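Local coordinates for protein mannitol dehydrogenase (PDB 1M2W) that probably interconverts D-mannitol and D-fructose using NAD as coenzyme, with both the coenzyme and D-mannitol bound here, at residues Phe83-Leu88 against Arg97-Ile102; Asp230-Met235 against Gln365-Gln370; Glu399-Ala404 against Phe469-Gly474. All coordinates share one frame; numbering follows the deposited sequence.

Contact 1. Residues Phe83-Leu88 against Arg97-Ile102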
loop_
_atom_site.group_PDB
_atom_site.type_symbol
_atom_site.label_atom_id
_atom_site.label_comp_id
_atom_site.label_asym_id
_atom_site.label_seq_id
_atom_site.Cartn_x
_atom_site.Cartn_y
_atom_site.Cartn_z
ATOM N N PHE A 83 17.499 11.433 1.625
ATOM C CA PHE A 83 17.271 10.597 0.428
ATOM C C PHE A 83 16.625 11.488 -0.602
ATOM O O PHE A 83 16.013 12.502 -0.236
ATOM C CB PHE A 83 16.402 9.333 0.697
ATOM C CG PHE A 83 14.989 9.640 1.154
ATOM C CD1 PHE A 83 13.943 9.773 0.224
ATOM C CD2 PHE A 83 14.718 9.840 2.508
ATOM C CE1 PHE A 83 12.639 10.109 0.649
ATOM C CE2 PHE A 83 13.401 10.182 2.937
ATOM C CZ PHE A 83 12.390 10.310 2.015
ATOM N N THR A 84 16.735 11.108 -1.874
ATOM C CA THR A 84 16.170 11.922 -2.955
ATOM C C THR A 84 14.801 11.401 -3.371
ATOM O O THR A 84 14.652 10.185 -3.589
ATOM C CB THR A 84 17.077 11.861 -4.230
ATOM O OG1 THR A 84 18.437 12.106 -3.882
ATOM C CG2 THR A 84 16.637 12.906 -5.266
ATOM N N LEU A 85 13.818 12.310 -3.426
ATOM C CA LEU A 85 12.502 11.984 -3.940
ATOM C C LEU A 85 12.600 12.387 -5.418
ATOM O O LEU A 85 12.754 13.563 -5.749
ATOM C CB LEU A 85 11.442 12.797 -3.203
ATOM C CG LEU A 85 10.015 12.506 -3.673
ATOM C CD1 LEU A 85 9.113 12.455 -2.472
ATOM C CD2 LEU A 85 9.547 13.567 -4.631
ATOM N N TYR A 86 12.462 11.406 -6.309
ATOM C CA TYR A 86 12.681 11.647 -7.751
ATOM C C TYR A 86 11.404 11.476 -8.544
ATOM O O TYR A 86 10.995 10.345 -8.823
ATOM C CB TYR A 86 13.769 10.636 -8.177
ATOM C CG TYR A 86 14.284 10.733 -9.579
ATOM C CD1 TYR A 86 14.120 11.891 -10.337
ATOM C CD2 TYR A 86 14.979 9.665 -10.136
ATOM C CE1 TYR A 86 14.656 11.992 -11.661
ATOM C CE2 TYR A 86 15.518 9.762 -11.453
ATOM C CZ TYR A 86 15.338 10.922 -12.183
ATOM O OH TYR A 86 15.791 10.991 -13.489
ATOM N N GLU A 87 10.741 12.592 -8.876
ATOM C CA GLU A 87 9.491 12.489 -9.618
ATOM C C GLU A 87 9.752 12.169 -11.089
ATOM O O GLU A 87 10.655 12.747 -11.711
ATOM C CB GLU A 87 8.683 13.801 -9.538
ATOM C CG GLU A 87 8.257 14.173 -8.148
ATOM C CD GLU A 87 7.360 15.406 -8.115
ATOM O OE1 GLU A 87 7.334 16.167 -9.109
ATOM O OE2 GLU A 87 6.703 15.605 -7.081
ATOM N N LEU A 88 8.990 11.233 -11.634
ATOM C CA LEU A 88 9.129 10.888 -13.051
ATOM C C LEU A 88 7.741 10.959 -13.672
ATOM O O LEU A 88 6.779 10.424 -13.135
ATOM C CB LEU A 88 9.713 9.489 -13.235
ATOM C CG LEU A 88 11.200 9.363 -12.863
ATOM C CD1 LEU A 88 11.617 7.875 -13.033
ATOM C CD2 LEU A 88 12.057 10.274 -13.774
ATOM N N ARG A 97 14.041 16.340 -5.418
ATOM C CA ARG A 97 14.127 16.986 -4.100
ATOM C C ARG A 97 14.756 16.116 -3.040
ATOM O O ARG A 97 14.445 14.933 -2.974
ATOM C CB ARG A 97 12.714 17.341 -3.647
ATOM C CG ARG A 97 12.594 17.862 -2.194
ATOM C CD ARG A 97 11.113 18.157 -1.866
ATOM N NE ARG A 97 10.624 19.303 -2.648
ATOM C CZ ARG A 97 10.895 20.570 -2.361
ATOM N NH1 ARG A 97 11.648 20.874 -1.316
ATOM N NH2 ARG A 97 10.395 21.555 -3.136
ATOM N N VAL A 98 15.612 16.697 -2.190
ATOM C CA VAL A 98 16.198 15.935 -1.091
ATOM C C VAL A 98 15.244 16.094 0.107
ATOM O O VAL A 98 14.893 17.209 0.488
ATOM C CB VAL A 98 17.580 16.460 -0.714
ATOM C CG1 VAL A 98 18.102 15.729 0.549
ATOM C CG2 VAL A 98 18.547 16.187 -1.873
ATOM N N ILE A 99 14.847 14.963 0.685
ATOM C CA ILE A 99 13.931 14.910 1.810
ATOM C C ILE A 99 14.725 14.729 3.105
ATOM O O ILE A 99 15.630 13.851 3.179
ATOM C CB ILE A 99 12.943 13.721 1.657
ATOM C CG1 ILE A 99 12.122 13.910 0.362
ATOM C CG2 ILE A 99 12.007 13.598 2.923
ATOM C CD1 ILE A 99 11.227 15.151 0.365
ATOM N N GLY A 100 14.373 15.522 4.121
ATOM C CA GLY A 100 15.097 15.449 5.378
ATOM C C GLY A 100 14.250 15.173 6.601
ATOM O O GLY A 100 14.694 15.383 7.737
ATOM N N SER A 101 13.043 14.687 6.384
ATOM C CA SER A 101 12.131 14.466 7.486
ATOM C C SER A 101 12.305 13.166 8.255
ATOM O O SER A 101 11.635 12.986 9.262
ATOM C CB SER A 101 10.701 14.542 6.994
ATOM O OG SER A 101 10.511 13.646 5.915
ATOM N N ILE A 102 13.153 12.261 7.777
ATOM C CA ILE A 102 13.400 11.001 8.518
ATOM C C ILE A 102 14.771 11.222 9.141
ATOM O O ILE A 102 15.722 11.533 8.432
ATOM C CB ILE A 102 13.443 9.774 7.596
ATOM C CG1 ILE A 102 12.067 9.549 6.969
ATOM C CG2 ILE A 102 13.880 8.537 8.421
ATOM C CD1 ILE A 102 12.006 8.379 5.918
#
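Phe83 pairs with Ile99 and Leu85 with Arg97 as hydrogen-bonded antiparallel pairs, Thr84 and Val98 facing each other between them, while the N-to-C directions of the two short strands are 137° apart, antiparallel with the marked twist of a beta hairpin. Three backbone bonds are firm: Leu85 N to Arg97 O, at 2.7 Å, Ile99 N to Phe83 O, and Arg97 N to Leu85 O. The fourth, Phe83 N to Ile99 O, is weak at 3.4 Å, at the end where the partner strand breaks its regular course. Phe83 accounts for much of the side-chain contact. Its CG stands between the backbone N and the carbonyl carbon (chi1 63°), which swings the ring across the strand onto Ile99. Ile99 CB lies over one ring face, 3.8 Å from the centroid in a CH-pi contact, and CG2 comes to 3.4 Å from Phe83 CZ. Ile102 CD1 meets the same ring obliquely at CE2. Leu85 CB extends this apolar face against Ile99 CG1, whereas the Arg97 guanidinium leads away to a salt bridge with Glu95. Helix 42-51 packs on this face, through Tyr44 on Leu85 and Asp47 on Ile99; Leu3 touches Thr84 and Val98 on the other. Within the Rossmann-domain sheet, strand 83-87 runs between strand 96-107 and the edge strand 256-258.

Contact 2. Residues Asp230-Met235 against Gln365-Gln370. With NAD (nicotinamide-adenine-dinucleotide), chain C; MTL (D-mannitol), chain D.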
loop_
_atom_site.group_PDB
_atom_site.type_symbol
_atom_site.label_atom_id
_atom_site.label_comp_id
_atom_site.label_asym_id
_atom_site.label_seq_id
_atom_site.Cartn_x
_atom_site.Cartn_y
_atom_site.Cartn_z
ATOM N N ASP A 230 -2.678 8.139 -1.572
ATOM C CA ASP A 230 -2.455 7.875 -3.000
ATOM C C ASP A 230 -1.169 8.502 -3.560
ATOM O O ASP A 230 -0.974 9.715 -3.450
ATOM C CB ASP A 230 -3.659 8.457 -3.803
ATOM C CG ASP A 230 -3.662 8.074 -5.308
ATOM O OD1 ASP A 230 -2.811 7.268 -5.744
ATOM O OD2 ASP A 230 -4.533 8.589 -6.054
ATOM N N ARG A 231 -0.280 7.652 -4.095
ATOM C CA ARG A 231 0.888 8.111 -4.829
ATOM C C ARG A 231 1.553 6.868 -5.432
ATOM O O ARG A 231 1.975 5.977 -4.690
ATOM C CB ARG A 231 1.917 8.840 -3.966
ATOM C CG ARG A 231 2.969 9.533 -4.881
ATOM C CD ARG A 231 3.836 10.537 -4.171
ATOM N NE ARG A 231 4.189 11.636 -5.085
ATOM C CZ ARG A 231 4.809 12.752 -4.718
ATOM N NH1 ARG A 231 5.184 12.940 -3.463
ATOM N NH2 ARG A 231 5.012 13.727 -5.612
ATOM N N ILE A 232 1.608 6.785 -6.772
ATOM C CA ILE A 232 2.229 5.626 -7.403
ATOM C C ILE A 232 3.738 5.706 -7.177
ATOM O O ILE A 232 4.390 6.708 -7.495
ATOM C CB ILE A 232 1.866 5.576 -8.878
ATOM C CG1 ILE A 232 0.338 5.337 -9.003
ATOM C CG2 ILE A 232 2.671 4.476 -9.601
ATOM C CD1 ILE A 232 -0.175 5.566 -10.441
ATOM N N THR A 233 4.279 4.633 -6.615
ATOM C CA THR A 233 5.705 4.555 -6.258
ATOM C C THR A 233 6.259 3.185 -6.683
ATOM O O THR A 233 6.006 2.175 -6.027
ATOM C CB THR A 233 5.834 4.707 -4.690
ATOM O OG1 THR A 233 5.154 5.914 -4.287
ATOM C CG2 THR A 233 7.313 4.819 -4.256
ATOM N N PRO A 234 7.016 3.127 -7.776
ATOM C CA PRO A 234 7.603 1.863 -8.262
ATOM C C PRO A 234 8.666 1.286 -7.320
ATOM O O PRO A 234 9.146 1.945 -6.352
ATOM C CB PRO A 234 8.294 2.266 -9.582
ATOM C CG PRO A 234 7.645 3.561 -9.973
ATOM C CD PRO A 234 7.374 4.261 -8.657
HETATM N N MSE A 235 9.066 0.045 -7.602
HETATM C CA MSE A 235 10.136 -0.535 -6.807
HETATM C C MSE A 235 11.447 0.092 -7.256
HETATM O O MSE A 235 11.616 0.529 -8.406
HETATM C CB MSE A 235 10.216 -2.056 -7.004
HETATM C CG MSE A 235 8.904 -2.752 -6.650
HETATM SE SE MSE A 235 9.076 -4.739 -6.853
HETATM C CE MSE A 235 9.452 -4.862 -8.754
ATOM N N GLN A 365 4.709 7.182 -19.096
ATOM C CA GLN A 365 5.733 6.322 -19.677
ATOM C C GLN A 365 7.076 6.414 -18.942
ATOM O O GLN A 365 7.814 5.441 -18.853
ATOM C CB GLN A 365 5.967 6.720 -21.144
ATOM C CG GLN A 365 4.685 6.846 -21.973
ATOM C CD GLN A 365 4.076 5.506 -22.349
ATOM O OE1 GLN A 365 4.740 4.666 -22.960
ATOM N NE2 GLN A 365 2.785 5.301 -21.996
ATOM N N ALA A 366 7.365 7.576 -18.383
ATOM C CA ALA A 366 8.656 7.791 -17.731
ATOM C C ALA A 366 8.854 7.040 -16.425
ATOM O O ALA A 366 9.977 6.713 -16.040
ATOM C CB ALA A 366 8.847 9.306 -17.475
ATOM N N ILE A 367 7.767 6.737 -15.738
ATOM C CA ILE A 367 7.924 6.109 -14.419
ATOM C C ILE A 367 8.300 4.633 -14.392
ATOM O O ILE A 367 8.890 4.176 -13.414
ATOM C CB ILE A 367 6.636 6.364 -13.551
ATOM C CG1 ILE A 367 6.890 6.048 -12.071
ATOM C CG2 ILE A 367 5.441 5.589 -14.086
ATOM C CD1 ILE A 367 5.835 6.721 -11.172
ATOM N N ALA A 368 7.951 3.883 -15.430
ATOM C CA ALA A 368 8.272 2.440 -15.457
ATOM C C ALA A 368 7.854 1.645 -14.202
ATOM O O ALA A 368 8.670 0.963 -13.556
ATOM C CB ALA A 368 9.807 2.247 -15.712
ATOM N N ASP A 369 6.576 1.704 -13.861
ATOM C CA ASP A 369 6.079 0.985 -12.696
ATOM C C ASP A 369 5.980 -0.502 -13.105
ATOM O O ASP A 369 5.400 -0.818 -14.132
ATOM C CB ASP A 369 4.704 1.548 -12.333
ATOM C CG ASP A 369 4.240 1.068 -10.968
ATOM O OD1 ASP A 369 5.102 0.590 -10.217
ATOM O OD2 ASP A 369 3.045 1.184 -10.644
ATOM N N GLN A 370 6.584 -1.381 -12.316
ATOM C CA GLN A 370 6.669 -2.813 -12.622
ATOM C C GLN A 370 5.398 -3.596 -12.372
ATOM O O GLN A 370 4.837 -3.498 -11.291
ATOM C CB GLN A 370 7.776 -3.449 -11.784
ATOM C CG GLN A 370 9.118 -2.714 -11.909
ATOM C CD GLN A 370 9.374 -1.682 -10.813
ATOM O OE1 GLN A 370 8.465 -1.259 -10.127
ATOM N NE2 GLN A 370 10.651 -1.272 -10.660
HETATM P PA NAD C . 8.079 -1.521 -0.126
HETATM O O1A NAD C . 8.195 -2.887 -0.568
HETATM O O2A NAD C . 8.997 -0.373 -0.579
HETATM O O5B NAD C . 8.095 -1.506 1.492
HETATM C C5B NAD C . 7.125 -2.315 2.209
HETATM C C4B NAD C . 7.520 -2.003 3.682
HETATM O O4B NAD C . 6.569 -2.779 4.542
HETATM C C3B NAD C . 8.887 -2.571 4.124
HETATM O O3B NAD C . 9.291 -1.697 5.163
HETATM C C2B NAD C . 8.547 -3.975 4.602
HETATM O O2B NAD C . 9.558 -4.652 5.366
HETATM C C1B NAD C . 7.291 -3.664 5.417
HETATM N N9A NAD C . 6.494 -4.831 5.696
HETATM C C8A NAD C . 6.039 -5.860 4.890
HETATM N N7A NAD C . 5.292 -6.751 5.528
HETATM C C5A NAD C . 5.271 -6.252 6.837
HETATM C C6A NAD C . 4.628 -6.758 7.970
HETATM N N6A NAD C . 3.870 -7.857 8.015
HETATM N N1A NAD C . 4.793 -6.042 9.186
HETATM C C2A NAD C . 5.568 -4.867 9.245
HETATM N N3A NAD C . 6.212 -4.324 8.130
HETATM C C4A NAD C . 6.025 -5.071 6.944
HETATM O O3 NAD C . 6.591 -1.050 -0.450
HETATM P PN NAD C . 5.825 0.349 -0.522
HETATM O O1N NAD C . 5.870 0.935 -1.890
HETATM O O2N NAD C . 6.374 1.162 0.575
HETATM O O5D NAD C . 4.302 -0.128 -0.220
HETATM C C5D NAD C . 3.985 -0.388 1.189
HETATM C C4D NAD C . 2.504 -0.255 1.451
HETATM O O4D NAD C . 1.991 1.101 1.503
HETATM C C3D NAD C . 1.521 -1.029 0.502
HETATM O O3D NAD C . 1.467 -2.405 0.796
HETATM C C2D NAD C . 0.193 -0.257 0.620
HETATM O O2D NAD C . -0.756 -0.683 1.640
HETATM C C1D NAD C . 0.679 1.170 0.808
HETATM N N1N NAD C . 0.816 1.903 -0.478
HETATM C C2N NAD C . 1.815 1.728 -1.503
HETATM C C3N NAD C . 1.672 2.541 -2.656
HETATM C C7N NAD C . 2.648 2.393 -3.824
HETATM O O7N NAD C . 2.402 3.044 -4.960
HETATM N N7N NAD C . 3.636 1.556 -3.645
HETATM C C4N NAD C . 0.576 3.475 -2.762
HETATM C C5N NAD C . -0.359 3.596 -1.705
HETATM C C6N NAD C . -0.255 2.825 -0.576
HETATM O O1 MTL D . -1.699 5.156 -4.700
HETATM C C1 MTL D . -1.600 4.104 -5.681
HETATM C C2 MTL D . -1.210 2.828 -4.937
HETATM O O2 MTL D . -2.204 2.473 -3.936
HETATM C C3 MTL D . -0.974 1.679 -5.923
HETATM O O3 MTL D . 0.252 1.976 -6.654
HETATM C C4 MTL D . -0.812 0.341 -5.159
HETATM O O4 MTL D . 0.478 0.279 -4.541
HETATM C C5 MTL D . -0.944 -0.831 -6.134
HETATM O O5 MTL D . -2.269 -0.882 -6.660
HETATM C C6 MTL D . -0.603 -2.199 -5.431
HETATM O O6 MTL D . -0.985 -3.251 -6.314
#
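Two hydrogen bonds join the Gln370 side-chain amide to both polar backbone atoms of Met235, present here as selenomethionine. Met235 N donates to Gln370 OE1 at 2.9 Å, and Gln370 NE2 returns a bond to Met235 O at 3.0 Å. The acceptor O lies near the amide plane of Gln370, although NE2 approaches from above the Met235 carbonyl plane. A bend at chi2 (95°) folds the glutamine so that its amide reaches this backbone while Met235 CE rests on its CB. Apolar contact is closest at Pro234, whose CG presses on Ile367 CG1 at 3.3 Å, tighter than usual for two carbons, with the side chains crossing at about a right angle; Ile232 CG2 approaches Ile367 CD1 more loosely. The contact joins the Rossmann-domain family region to the C-terminal-domain family region beside the bound coenzyme and mannitol. The Asp369 carboxylate packs against carbon: OD2 lies 3.5 Å from Ile232 CG2, and OD1, salt-bridged to Arg373, sits beside Pro234 CA. Of the two segments, 230-235 carries the hydrogen bonds to the ligands. Asp230 OD1 accepts from mannitol O1 at 2.6 Å, and Arg231 N donates to that same O1 at 2.9 Å. Thr233 N donates to the nicotinamide O7N of NAD at 3.0 Å, with a weak return bond from N7N to Thr233 O. Arg373 also hydrogen-bonds mannitol.

Contact 3. Residues Glu399-Ala404 against Phe469-Gly474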
loop_
_atom_site.group_PDB
_atom_site.type_symbol
_atom_site.label_atom_id
_atom_site.label_comp_id
_atom_site.label_asym_id
_atom_site.label_seq_id
_atom_site.Cartn_x
_atom_site.Cartn_y
_atom_site.Cartn_z
ATOM N N GLU A 399 -23.932 -7.922 -14.382
ATOM C CA GLU A 399 -22.917 -8.649 -15.156
ATOM C C GLU A 399 -21.598 -8.723 -14.386
ATOM O O GLU A 399 -21.034 -7.697 -14.014
ATOM C CB GLU A 399 -22.664 -7.932 -16.493
ATOM C CG GLU A 399 -21.579 -8.610 -17.335
ATOM C CD GLU A 399 -21.958 -10.038 -17.682
ATOM O OE1 GLU A 399 -21.366 -11.010 -17.144
ATOM O OE2 GLU A 399 -22.896 -10.184 -18.500
ATOM N N THR A 400 -21.100 -9.941 -14.159
ATOM C CA THR A 400 -19.853 -10.102 -13.415
ATOM C C THR A 400 -18.638 -10.454 -14.285
ATOM O O THR A 400 -17.507 -10.493 -13.776
ATOM C CB THR A 400 -19.980 -11.224 -12.333
ATOM O OG1 THR A 400 -20.236 -12.479 -12.966
ATOM C CG2 THR A 400 -21.096 -10.894 -11.316
ATOM N N GLU A 401 -18.843 -10.702 -15.580
ATOM C CA GLU A 401 -17.726 -11.164 -16.419
ATOM C C GLU A 401 -16.457 -10.311 -16.444
ATOM O O GLU A 401 -15.363 -10.870 -16.434
ATOM C CB GLU A 401 -18.179 -11.429 -17.858
ATOM C CG GLU A 401 -17.188 -12.333 -18.629
ATOM C CD GLU A 401 -17.755 -12.838 -19.986
ATOM O OE1 GLU A 401 -19.009 -12.870 -20.134
ATOM O OE2 GLU A 401 -16.942 -13.204 -20.885
ATOM N N ARG A 402 -16.557 -8.997 -16.467
ATOM C CA ARG A 402 -15.306 -8.202 -16.484
ATOM C C ARG A 402 -14.514 -8.396 -15.180
ATOM O O ARG A 402 -13.269 -8.484 -15.196
ATOM C CB ARG A 402 -15.582 -6.722 -16.670
ATOM C CG ARG A 402 -15.988 -6.357 -18.108
ATOM C CD ARG A 402 -16.501 -4.918 -18.179
ATOM N NE ARG A 402 -17.723 -4.743 -17.401
ATOM C CZ ARG A 402 -18.956 -4.945 -17.866
ATOM N NH1 ARG A 402 -19.170 -5.325 -19.136
ATOM N NH2 ARG A 402 -19.984 -4.807 -17.054
ATOM N N ALA A 403 -15.244 -8.432 -14.066
ATOM C CA ALA A 403 -14.632 -8.627 -12.758
ATOM C C ALA A 403 -14.136 -10.080 -12.611
ATOM O O ALA A 403 -13.074 -10.342 -11.997
ATOM C CB ALA A 403 -15.658 -8.283 -11.648
ATOM N N ALA A 404 -14.893 -11.035 -13.145
ATOM C CA ALA A 404 -14.466 -12.426 -13.059
ATOM C C ALA A 404 -13.182 -12.637 -13.858
ATOM O O ALA A 404 -12.349 -13.505 -13.504
ATOM C CB ALA A 404 -15.562 -13.374 -13.618
ATOM N N PHE A 469 -16.319 -16.936 -14.352
ATOM C CA PHE A 469 -14.944 -17.266 -14.032
ATOM C C PHE A 469 -14.441 -18.412 -14.900
ATOM O O PHE A 469 -13.361 -18.335 -15.508
ATOM C CB PHE A 469 -14.825 -17.662 -12.559
ATOM C CG PHE A 469 -13.473 -18.248 -12.207
ATOM C CD1 PHE A 469 -12.381 -17.400 -11.914
ATOM C CD2 PHE A 469 -13.272 -19.616 -12.247
ATOM C CE1 PHE A 469 -11.106 -17.918 -11.673
ATOM C CE2 PHE A 469 -12.009 -20.152 -12.008
ATOM C CZ PHE A 469 -10.912 -19.311 -11.717
ATOM N N GLU A 470 -15.214 -19.495 -14.954
ATOM C CA GLU A 470 -14.774 -20.643 -15.741
ATOM C C GLU A 470 -14.595 -20.345 -17.226
ATOM O O GLU A 470 -13.606 -20.795 -17.821
ATOM C CB GLU A 470 -15.740 -21.824 -15.551
ATOM C CG GLU A 470 -15.715 -22.297 -14.092
ATOM C CD GLU A 470 -16.593 -23.510 -13.828
ATOM O OE1 GLU A 470 -17.562 -23.731 -14.577
ATOM O OE2 GLU A 470 -16.327 -24.229 -12.848
ATOM N N ARG A 471 -15.507 -19.591 -17.823
ATOM C CA ARG A 471 -15.372 -19.321 -19.251
ATOM C C ARG A 471 -14.222 -18.354 -19.531
ATOM O O ARG A 471 -13.512 -18.503 -20.532
ATOM C CB ARG A 471 -16.694 -18.833 -19.877
ATOM C CG ARG A 471 -17.308 -17.578 -19.324
ATOM C CD ARG A 471 -18.671 -17.288 -20.023
ATOM N NE ARG A 471 -19.240 -16.018 -19.567
ATOM C CZ ARG A 471 -20.215 -15.883 -18.667
ATOM N NH1 ARG A 471 -20.794 -16.940 -18.092
ATOM N NH2 ARG A 471 -20.588 -14.661 -18.312
ATOM N N CYS A 472 -14.007 -17.406 -18.622
ATOM C CA CYS A 472 -12.883 -16.479 -18.785
ATOM C C CYS A 472 -11.568 -17.260 -18.691
ATOM O O CYS A 472 -10.645 -17.017 -19.468
ATOM C CB CYS A 472 -12.894 -15.408 -17.675
ATOM S SG CYS A 472 -14.091 -14.112 -17.949
ATOM N N TYR A 473 -11.466 -18.154 -17.702
ATOM C CA TYR A 473 -10.245 -18.917 -17.534
ATOM C C TYR A 473 -10.010 -19.792 -18.772
ATOM O O TYR A 473 -8.925 -19.777 -19.341
ATOM C CB TYR A 473 -10.314 -19.771 -16.269
ATOM C CG TYR A 473 -9.098 -20.655 -16.080
ATOM C CD1 TYR A 473 -7.947 -20.163 -15.456
ATOM C CD2 TYR A 473 -9.082 -21.968 -16.559
ATOM C CE1 TYR A 473 -6.805 -20.961 -15.307
ATOM C CE2 TYR A 473 -7.929 -22.778 -16.429
ATOM C CZ TYR A 473 -6.798 -22.263 -15.800
ATOM O OH TYR A 473 -5.649 -23.033 -15.677
ATOM N N GLY A 474 -11.035 -20.517 -19.227
ATOM C CA GLY A 474 -10.849 -21.350 -20.407
ATOM C C GLY A 474 -10.426 -20.524 -21.612
ATOM O O GLY A 474 -9.536 -20.914 -22.397
#
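Glu401 OE1 receives both NE and NH2 of Arg471, a salt bridge in which one carboxylate oxygen takes two N-H groups. NH2 is the nearer at 3.0 Å; the NE bond, at 3.2 Å, is weak. OE1 lies at the guanidinium edge, only 4° out of its plane, yet is met from above the carboxylate, the two flat groups standing 76° apart. Nearer the backbone, Glu401 CG rests on Cys472 SG at 3.6 Å, and farther along the helix Ala404 CB abuts Phe469 N at 3.7 Å. Glu399 forms the next shell: its OE1 uses its anti lone pair to accept from Glu401 N at 3.0 Å, capping the start of helix 401-413, and makes a long salt bridge to Arg471 NH2. Lys491 also pairs with Glu401 OE1. With an alanine at Glu401, Arg471 would probably keep only the long contact to Glu399 across the two segments and be freer to turn, Lys491 would lose a charge partner, and Cys472 SG one packed methylene. Helix 463-489 packs against the beginning of helix 401-413; helix 444-448 meets the Phe469 side chain, and helix 387-396 touches Thr400 and Ala403.

From the N terminus, contact 1 closes first, joining neighbouring strands across a connection of eight residues. Contact 2 opens later and closes a far longer loop of 129 residues, bringing the Rossmann region against the C-terminal region. Contact 3 follows, closing 64 residues wholly inside the C-terminal region. The three stand in series, none nested in or crossing another. Contacts 1 and 2 nevertheless touch: Glu87 OE2 bridges to Arg231 NH2 at 2.9 Å, and Leu88 packs on Ala366 and Ile367, linking the hairpin to both segments of contact 2. Contact 3 is remote, its centre about 28 Å from that of contact 2, and ties helices together away from the coenzyme.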